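Local coordinates for secreted protein (Kutzneria albida DSM 43870, PDB 5M6Q) that probably catalyses the cross-linking of protein glutamine side chains to amines, as a microbial transglutaminase, at residues V48-L53 and S59-N64; H145-P150 and M159-Y164. One frame throughout, in Å; residues are numbered along the deposited sequence.

Contact 1. Residues V48-L53 and S59-N64; sequences VTVVNL and SNPPLN
Thr49, Val50 and Leu53 turn methyl groups from one side of helix 47-53 onto the rings of Pro61 and Pro62, so that two consecutive prolines in the following loop are met by three aliphatic ends. Thr49 slants across Pro61 and touches it with CG2, 3.7 Å from Pro61 CG; the methyl lies anti to the backbone N of its own residue, which directs it at the loop. Val50 meets the same ring at about a right angle, its CG2 3.6 Å from Pro61 CD. That methyl also lies 3.6 Å from Ser59 O, so the one methyl touches both the ring and the Ser59 carbonyl oxygen. Leu53, one turn beyond Thr49, brings CD1 between the two prolines: it runs crosswise to Pro61, 4.2 Å from its CB, but heads straight for Pro62, where CD1 stands 4.0 Å from Pro62 CD. The case illustrates how prolines can pack a loop on a helix without polar links, since no hydrogen bond joins the two segments. The polar groups of Ser59 and Asn60 are held by Arg43, whose NH1 donates to Ser59 O and NH2 to Asn60 OD1, holding together two acceptors that lie 3.1 Å apart. Around this packing, Thr49 and Pro61 both rest on Tyr175 of strand 174-179 and Phe127 of strand 122-131, neighbours in the central antiparallel sheet; Val50 touches Asn40 of helix 35-41, and the backbone of Leu53 is hydrogen-bonded to that of Lys223, in strand 214-223.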
ATOM      1  N   VAL A  48       8.873   3.443  -2.333  1.00 23.55           N
ATOM      2  CA  VAL A  48       7.939   4.430  -2.861  1.00 24.83           C
ATOM      3  C   VAL A  48       6.748   4.520  -1.911  1.00 24.16           C
ATOM      4  O   VAL A  48       6.321   5.609  -1.542  1.00 25.75           O
ATOM      5  CB  VAL A  48       7.496   4.090  -4.306  1.00 28.39           C
ATOM      6  CG1 VAL A  48       6.453   5.099  -4.825  1.00 25.74           C
ATOM      7  CG2 VAL A  48       8.694   4.039  -5.226  1.00 23.92           C
ATOM      8  N   THR A  49       6.259   3.373  -1.464  1.00 24.65           N
ATOM      9  CA  THR A  49       5.093   3.338  -0.582  1.00 28.56           C
ATOM     10  C   THR A  49       5.446   3.787   0.843  1.00 24.91           C
ATOM     11  O   THR A  49       4.715   4.570   1.434  1.00 23.65           O
ATOM     12  CB  THR A  49       4.461   1.923  -0.558  1.00 28.15           C
ATOM     13  OG1 THR A  49       3.789   1.688  -1.806  1.00 25.11           O
ATOM     14  CG2 THR A  49       3.461   1.787   0.564  1.00 24.06           C
ATOM     15  N   VAL A  50       6.575   3.319   1.374  1.00 23.47           N
ATOM     16  CA  VAL A  50       7.003   3.712   2.715  1.00 25.97           C
ATOM     17  C   VAL A  50       7.175   5.215   2.793  1.00 27.98           C
ATOM     18  O   VAL A  50       6.733   5.858   3.746  1.00 26.80           O
ATOM     19  CB  VAL A  50       8.307   3.010   3.113  1.00 28.01           C
ATOM     20  CG1 VAL A  50       8.934   3.690   4.346  1.00 29.58           C
ATOM     21  CG2 VAL A  50       8.056   1.536   3.345  1.00 28.15           C
ATOM     22  N   VAL A  51       7.799   5.792   1.777  1.00 20.43           N
ATOM     23  CA  VAL A  51       7.983   7.232   1.794  1.00 23.32           C
ATOM     24  C   VAL A  51       6.628   7.948   1.764  1.00 26.55           C
ATOM     25  O   VAL A  51       6.419   8.928   2.474  1.00 27.58           O
ATOM     26  CB  VAL A  51       8.881   7.676   0.653  1.00 25.03           C
ATOM     27  CG1 VAL A  51       8.831   9.198   0.488  1.00 26.76           C
ATOM     28  CG2 VAL A  51      10.316   7.213   0.942  1.00 23.65           C
ATOM     29  N   ASN A  52       5.687   7.440   0.988  1.00 24.80           N
ATOM     30  CA  ASN A  52       4.395   8.112   0.901  1.00 28.75           C
ATOM     31  C   ASN A  52       3.517   7.969   2.154  1.00 25.62           C
ATOM     32  O   ASN A  52       2.664   8.808   2.397  1.00 27.22           O
ATOM     33  CB  ASN A  52       3.633   7.625  -0.330  1.00 23.47           C
ATOM     34  CG  ASN A  52       4.181   8.215  -1.621  1.00 25.91           C
ATOM     35  OD1 ASN A  52       4.886   9.223  -1.605  1.00 26.06           O
ATOM     36  ND2 ASN A  52       3.866   7.584  -2.742  1.00 26.55           N
ATOM     37  N   LEU A  53       3.714   6.924   2.948  1.00 23.76           N
ATOM     38  CA  LEU A  53       2.991   6.830   4.211  1.00 24.31           C
ATOM     39  C   LEU A  53       3.467   7.876   5.219  1.00 26.45           C
ATOM     40  O   LEU A  53       2.705   8.269   6.092  1.00 27.09           O
ATOM     41  CB  LEU A  53       3.117   5.436   4.805  1.00 23.90           C
ATOM     42  CG  LEU A  53       2.411   4.380   3.964  1.00 19.88           C
ATOM     43  CD1 LEU A  53       2.865   3.001   4.367  1.00 28.23           C
ATOM     44  CD2 LEU A  53       0.898   4.521   4.127  1.00 23.47           C
ATOM     45  N   SER A  59       8.989   0.621   8.948  1.00 34.22           N
ATOM     46  CA  SER A  59      10.073   0.324   8.033  1.00 41.21           C
ATOM     47  C   SER A  59       9.490  -0.431   6.834  1.00 31.03           C
ATOM     48  O   SER A  59       9.976  -0.294   5.721  1.00 33.88           O
ATOM     49  CB  SER A  59      11.182  -0.470   8.723  1.00 36.62           C
ATOM     50  OG  SER A  59      10.679  -1.681   9.243  1.00 44.61           O
ATOM     51  N   ASN A  60       8.430  -1.199   7.071  1.00 28.77           N
ATOM     52  CA  ASN A  60       7.681  -1.837   5.995  1.00 29.65           C
ATOM     53  C   ASN A  60       6.235  -1.359   5.993  1.00 26.89           C
ATOM     54  O   ASN A  60       5.694  -0.991   7.028  1.00 29.83           O
ATOM     55  CB  ASN A  60       7.726  -3.359   6.124  1.00 26.28           C
ATOM     56  CG  ASN A  60       9.141  -3.892   6.151  1.00 35.83           C
ATOM     57  OD1 ASN A  60      10.000  -3.428   5.406  1.00 31.81           O
ATOM     58  ND2 ASN A  60       9.397  -4.861   7.026  1.00 34.36           N
ATOM     59  N   PRO A  61       5.604  -1.341   4.814  1.00 29.55           N
ATOM     60  CA  PRO A  61       4.190  -0.959   4.780  1.00 24.62           C
ATOM     61  C   PRO A  61       3.343  -2.010   5.502  1.00 23.00           C
ATOM     62  O   PRO A  61       3.491  -3.198   5.242  1.00 25.28           O
ATOM     63  CB  PRO A  61       3.871  -0.905   3.276  1.00 24.92           C
ATOM     64  CG  PRO A  61       5.198  -0.776   2.600  1.00 27.95           C
ATOM     65  CD  PRO A  61       6.157  -1.548   3.467  1.00 25.12           C
ATOM     66  N   PRO A  62       2.462  -1.577   6.402  1.00 22.34           N
ATOM     67  CA  PRO A  62       1.706  -2.541   7.212  1.00 26.65           C
ATOM     68  C   PRO A  62       0.643  -3.266   6.402  1.00 23.22           C
ATOM     69  O   PRO A  62      -0.027  -2.640   5.580  1.00 23.10           O
ATOM     70  CB  PRO A  62       1.067  -1.664   8.289  1.00 30.21           C
ATOM     71  CG  PRO A  62       0.863  -0.345   7.599  1.00 26.74           C
ATOM     72  CD  PRO A  62       1.982  -0.196   6.583  1.00 25.58           C
ATOM     73  N   LEU A  63       0.475  -4.566   6.641  1.00 21.37           N
ATOM     74  CA  LEU A  63      -0.393  -5.385   5.803  1.00 29.83           C
ATOM     75  C   LEU A  63      -1.675  -5.780   6.523  1.00 29.96           C
ATOM     76  O   LEU A  63      -2.426  -6.620   6.034  1.00 26.16           O
ATOM     77  CB  LEU A  63       0.360  -6.633   5.336  1.00 20.66           C
ATOM     78  CG  LEU A  63       1.638  -6.299   4.558  1.00 24.71           C
ATOM     79  CD1 LEU A  63       2.375  -7.566   4.109  1.00 30.80           C
ATOM     80  CD2 LEU A  63       1.325  -5.430   3.339  1.00 21.79           C
ATOM     81  N   ASN A  64      -1.912  -5.137   7.667  1.00 25.72           N
ATOM     82  CA  ASN A  64      -3.036  -5.431   8.568  1.00 32.62           C
ATOM     83  C   ASN A  64      -4.394  -5.481   7.884  1.00 27.56           C
ATOM     84  O   ASN A  64      -5.245  -6.301   8.218  1.00 21.88           O
ATOM     85  CB  ASN A  64      -3.129  -4.365   9.678  1.00 28.61           C
ATOM     86  CG  ASN A  64      -1.831  -4.160  10.410  1.00 34.51           C
ATOM     87  OD1 ASN A  64      -1.362  -3.029  10.559  1.00 39.61           O
ATOM     88  ND2 ASN A  64      -1.247  -5.250  10.896  1.00 40.04           N
TER

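Contact 2. Residues H145-P150 and M159-Y164; sequences HTTYRP and MSTYRY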
ATOM      1  N   HIS A 145      -2.218 -22.275  -2.056  1.00 27.76           N
ATOM      2  CA  HIS A 145      -3.183 -21.639  -2.938  1.00 32.40           C
ATOM      3  C   HIS A 145      -4.505 -21.273  -2.280  1.00 31.71           C
ATOM      4  O   HIS A 145      -5.365 -20.694  -2.931  1.00 29.35           O
ATOM      5  CB  HIS A 145      -3.437 -22.533  -4.142  1.00 31.29           C
ATOM      6  CG  HIS A 145      -2.241 -22.678  -5.029  1.00 35.54           C
ATOM      7  ND1 HIS A 145      -1.128 -21.872  -4.908  1.00 39.14           N
ATOM      8  CD2 HIS A 145      -1.975 -23.539  -6.036  1.00 39.75           C
ATOM      9  CE1 HIS A 145      -0.228 -22.228  -5.809  1.00 42.07           C
ATOM     10  NE2 HIS A 145      -0.719 -23.237  -6.507  1.00 43.72           N
ATOM     11  N   THR A 146      -4.675 -21.588  -0.997  1.00 27.65           N
ATOM     12  CA  THR A 146      -5.893 -21.170  -0.315  1.00 28.46           C
ATOM     13  C   THR A 146      -5.616 -20.227   0.847  1.00 28.29           C
ATOM     14  O   THR A 146      -6.536 -19.607   1.358  1.00 30.41           O
ATOM     15  CB  THR A 146      -6.695 -22.365   0.231  1.00 34.18           C
ATOM     16  OG1 THR A 146      -5.902 -23.060   1.199  1.00 30.30           O
ATOM     17  CG2 THR A 146      -7.073 -23.312  -0.894  1.00 31.80           C
ATOM     18  N   THR A 147      -4.360 -20.122   1.270  1.00 27.75           N
ATOM     19  CA  THR A 147      -4.037 -19.325   2.454  1.00 26.75           C
ATOM     20  C   THR A 147      -4.411 -17.856   2.262  1.00 23.17           C
ATOM     21  O   THR A 147      -4.884 -17.211   3.190  1.00 26.91           O
ATOM     22  CB  THR A 147      -2.532 -19.441   2.833  1.00 29.09           C
ATOM     23  OG1 THR A 147      -2.256 -20.767   3.311  1.00 29.87           O
ATOM     24  CG2 THR A 147      -2.153 -18.447   3.919  1.00 27.87           C
ATOM     25  N   TYR A 148      -4.235 -17.322   1.061  1.00 24.23           N
ATOM     26  CA  TYR A 148      -4.463 -15.889   0.885  1.00 27.88           C
ATOM     27  C   TYR A 148      -5.760 -15.612   0.141  1.00 26.30           C
ATOM     28  O   TYR A 148      -5.922 -14.565  -0.472  1.00 23.67           O
ATOM     29  CB  TYR A 148      -3.262 -15.247   0.185  1.00 19.91           C
ATOM     30  CG  TYR A 148      -2.010 -15.457   0.990  1.00 23.50           C
ATOM     31  CD1 TYR A 148      -1.831 -14.800   2.205  1.00 19.79           C
ATOM     32  CD2 TYR A 148      -1.035 -16.358   0.573  1.00 23.46           C
ATOM     33  CE1 TYR A 148      -0.706 -15.002   2.955  1.00 21.41           C
ATOM     34  CE2 TYR A 148       0.097 -16.573   1.324  1.00 22.16           C
ATOM     35  CZ  TYR A 148       0.253 -15.899   2.518  1.00 28.47           C
ATOM     36  OH  TYR A 148       1.375 -16.124   3.285  1.00 25.54           O
ATOM     37  N   ARG A 149      -6.708 -16.539   0.227  1.00 29.38           N
ATOM     38  CA  ARG A 149      -8.008 -16.298  -0.386  1.00 27.87           C
ATOM     39  C   ARG A 149      -8.793 -15.276   0.434  1.00 30.73           C
ATOM     40  O   ARG A 149      -8.805 -15.330   1.667  1.00 26.73           O
ATOM     41  CB  ARG A 149      -8.800 -17.597  -0.531  1.00 27.49           C
ATOM     42  CG  ARG A 149      -8.123 -18.634  -1.456  1.00 36.60           C
ATOM     43  CD  ARG A 149      -8.468 -18.503  -2.970  1.00 38.97           C
ATOM     44  NE  ARG A 149      -8.143 -17.202  -3.573  1.00 33.17           N
ATOM     45  CZ  ARG A 149      -6.909 -16.758  -3.792  1.00 33.55           C
ATOM     46  NH1 ARG A 149      -5.863 -17.502  -3.452  1.00 33.25           N
ATOM     47  NH2 ARG A 149      -6.717 -15.562  -4.339  1.00 32.75           N
ATOM     48  N   PRO A 150      -9.442 -14.328  -0.256  1.00 23.27           N
ATOM     49  CA  PRO A 150     -10.228 -13.314   0.452  1.00 26.47           C
ATOM     50  C   PRO A 150     -11.433 -13.931   1.144  1.00 24.09           C
ATOM     51  O   PRO A 150     -12.043 -14.863   0.633  1.00 26.89           O
ATOM     52  CB  PRO A 150     -10.658 -12.346  -0.658  1.00 24.67           C
ATOM     53  CG  PRO A 150      -9.772 -12.686  -1.862  1.00 26.98           C
ATOM     54  CD  PRO A 150      -9.508 -14.163  -1.719  1.00 28.36           C
ATOM     55  N   MET A 159      -3.054 -11.867   6.136  1.00 24.59           N
ATOM     56  CA  MET A 159      -1.643 -11.776   5.768  1.00 25.61           C
ATOM     57  C   MET A 159      -0.686 -12.197   6.884  1.00 27.51           C
ATOM     58  O   MET A 159       0.526 -12.044   6.749  1.00 25.40           O
ATOM     59  CB  MET A 159      -1.298 -10.348   5.327  1.00 27.19           C
ATOM     60  CG  MET A 159      -1.956  -9.907   4.020  1.00 23.62           C
ATOM     61  SD  MET A 159      -1.444 -10.845   2.563  1.00 28.82           S
ATOM     62  CE  MET A 159       0.295 -10.401   2.348  1.00 24.17           C
ATOM     63  N   SER A 160      -1.210 -12.751   7.972  1.00 29.47           N
ATOM     64  CA  SER A 160      -0.350 -13.019   9.126  1.00 32.43           C
ATOM     65  C   SER A 160       0.718 -14.083   8.851  1.00 29.81           C
ATOM     66  O   SER A 160       1.760 -14.073   9.488  1.00 35.07           O
ATOM     67  CB  SER A 160      -1.189 -13.426  10.333  1.00 29.98           C
ATOM     68  OG  SER A 160      -1.898 -14.607  10.069  1.00 34.02           O
ATOM     69  N   THR A 161       0.473 -14.982   7.901  1.00 28.23           N
ATOM     70  CA  THR A 161       1.460 -16.015   7.563  1.00 27.65           C
ATOM     71  C   THR A 161       2.535 -15.532   6.602  1.00 29.59           C
ATOM     72  O   THR A 161       3.469 -16.281   6.294  1.00 29.22           O
ATOM     73  CB  THR A 161       0.822 -17.250   6.901  1.00 25.92           C
ATOM     74  OG1 THR A 161       0.087 -16.837   5.743  1.00 28.44           O
ATOM     75  CG2 THR A 161      -0.084 -17.992   7.871  1.00 32.02           C
ATOM     76  N   TYR A 162       2.403 -14.299   6.115  1.00 29.48           N
ATOM     77  CA  TYR A 162       3.288 -13.818   5.066  1.00 27.35           C
ATOM     78  C   TYR A 162       4.715 -13.571   5.573  1.00 30.24           C
ATOM     79  O   TYR A 162       4.911 -12.928   6.597  1.00 30.15           O
ATOM     80  CB  TYR A 162       2.711 -12.549   4.435  1.00 26.68           C
ATOM     81  CG  TYR A 162       3.561 -12.054   3.310  1.00 25.93           C
ATOM     82  CD1 TYR A 162       3.623 -12.753   2.104  1.00 23.48           C
ATOM     83  CD2 TYR A 162       4.332 -10.915   3.455  1.00 24.90           C
ATOM     84  CE1 TYR A 162       4.428 -12.323   1.073  1.00 24.39           C
ATOM     85  CE2 TYR A 162       5.124 -10.470   2.434  1.00 28.27           C
ATOM     86  CZ  TYR A 162       5.165 -11.176   1.238  1.00 30.85           C
ATOM     87  OH  TYR A 162       5.958 -10.730   0.219  1.00 28.70           O
ATOM     88  N   ARG A 163       5.706 -14.083   4.848  1.00 30.82           N
ATOM     89  CA  ARG A 163       7.113 -14.030   5.288  1.00 26.95           C
ATOM     90  C   ARG A 163       8.060 -13.355   4.290  1.00 26.08           C
ATOM     91  O   ARG A 163       9.274 -13.514   4.396  1.00 27.89           O
ATOM     92  CB  ARG A 163       7.643 -15.445   5.543  1.00 34.12           C
ATOM     93  CG  ARG A 163       6.740 -16.346   6.345  1.00 42.57           C
ATOM     94  CD  ARG A 163       7.326 -17.758   6.436  1.00 50.47           C
ATOM     95  NE  ARG A 163       8.760 -17.744   6.732  1.00 60.76           N
ATOM     96  CZ  ARG A 163       9.702 -18.299   5.969  1.00 64.85           C
ATOM     97  NH1 ARG A 163       9.370 -18.944   4.849  1.00 48.11           N
ATOM     98  NH2 ARG A 163      10.980 -18.216   6.333  1.00 57.48           N
ATOM     99  N   TYR A 164       7.513 -12.646   3.307  1.00 24.85           N
ATOM    100  CA  TYR A 164       8.320 -11.992   2.270  1.00 23.73           C
ATOM    101  C   TYR A 164       9.198 -12.953   1.463  1.00 24.88           C
ATOM    102  O   TYR A 164      10.241 -12.553   0.940  1.00 24.60           O
ATOM    103  CB  TYR A 164       9.206 -10.905   2.881  1.00 25.77           C
ATOM    104  CG  TYR A 164       8.425  -9.804   3.552  1.00 24.08           C
ATOM    105  CD1 TYR A 164       7.993  -8.694   2.837  1.00 24.42           C
ATOM    106  CD2 TYR A 164       8.116  -9.877   4.900  1.00 24.52           C
ATOM    107  CE1 TYR A 164       7.271  -7.694   3.446  1.00 28.11           C
ATOM    108  CE2 TYR A 164       7.401  -8.884   5.523  1.00 32.32           C
ATOM    109  CZ  TYR A 164       6.977  -7.796   4.801  1.00 32.93           C
ATOM    110  OH  TYR A 164       6.260  -6.812   5.444  1.00 30.40           O
TER
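Tyr148 and Thr161 meet through their hydroxyls, the one hydrogen bond between the two segments in an otherwise largely apolar contact, with Tyr148 OH 2.9 Å from Thr161 OG1. The setting is a pair of type I beta turns, 146-149 and 159-162, within the microbial transglutaminase family region, and a Met-aromatic contact lies beside the hydroxyl pair. Met159 starts away from the tyrosine, but its chain bends at both chi2 (-64°) and chi3, which returns SD to 4.0 Å from Tyr148 CD1. The sulfur stands 54° off the ring normal and approaches obliquely. Thr147 contributes from within the first turn: its CG2 sits over the centre of the Tyr148 ring, 3.7 Å above the plane, and also comes 3.3 Å from Thr161 OG1, which packs the threonine pair tightly. The Tyr148 phenol tip ends beside the backbone of Tyr162, 3.5 Å from OH to Tyr162 CA, and near the plane of that residue's ring, at its edge. Phe131 meets the rings of both tyrosines edge-to-face. Replacing Tyr148 by an alanine would probably leave Thr161 OG1 without its phenol mate, strip the Met159 sulfur of its aromatic partner and open a gap between the two turns. Thr147 OG1 is hydrogen-bonded to Arg143 O, and Tyr162 OH is hydrogen-bonded to Lys129 NZ. Within 145-150, Arg149 NH1, which also forms a salt bridge with Glu214 OE2, donates to His145 O at 3.3 Å, reaching it from well above the carbonyl plane.

Contact 1 lies near the middle of the molecule, about 6 Å from the chain centre to its own, and contact 2 about 16 Å from it, yet contact 2, farther out, is the more thoroughly buried, whereas contact 1 includes the exposed Ser59. The first joins a helix to its succeeding loop by aliphatic packing, with no hydrogen bond across; the second joins two turns through an aromatic ring, a sulfur and hydroxyls. Strand 122-131 touches both, Phe127 against Pro61 and Phe131 against the tyrosines, while Lys129 touches Leu63 and hydrogen-bonds Tyr162 OH. The loops 59-64 and 159-164 also meet directly, Leu63 CD1 lying 3.9 Å from Tyr162 CD2 and Asn60 packing on Tyr164.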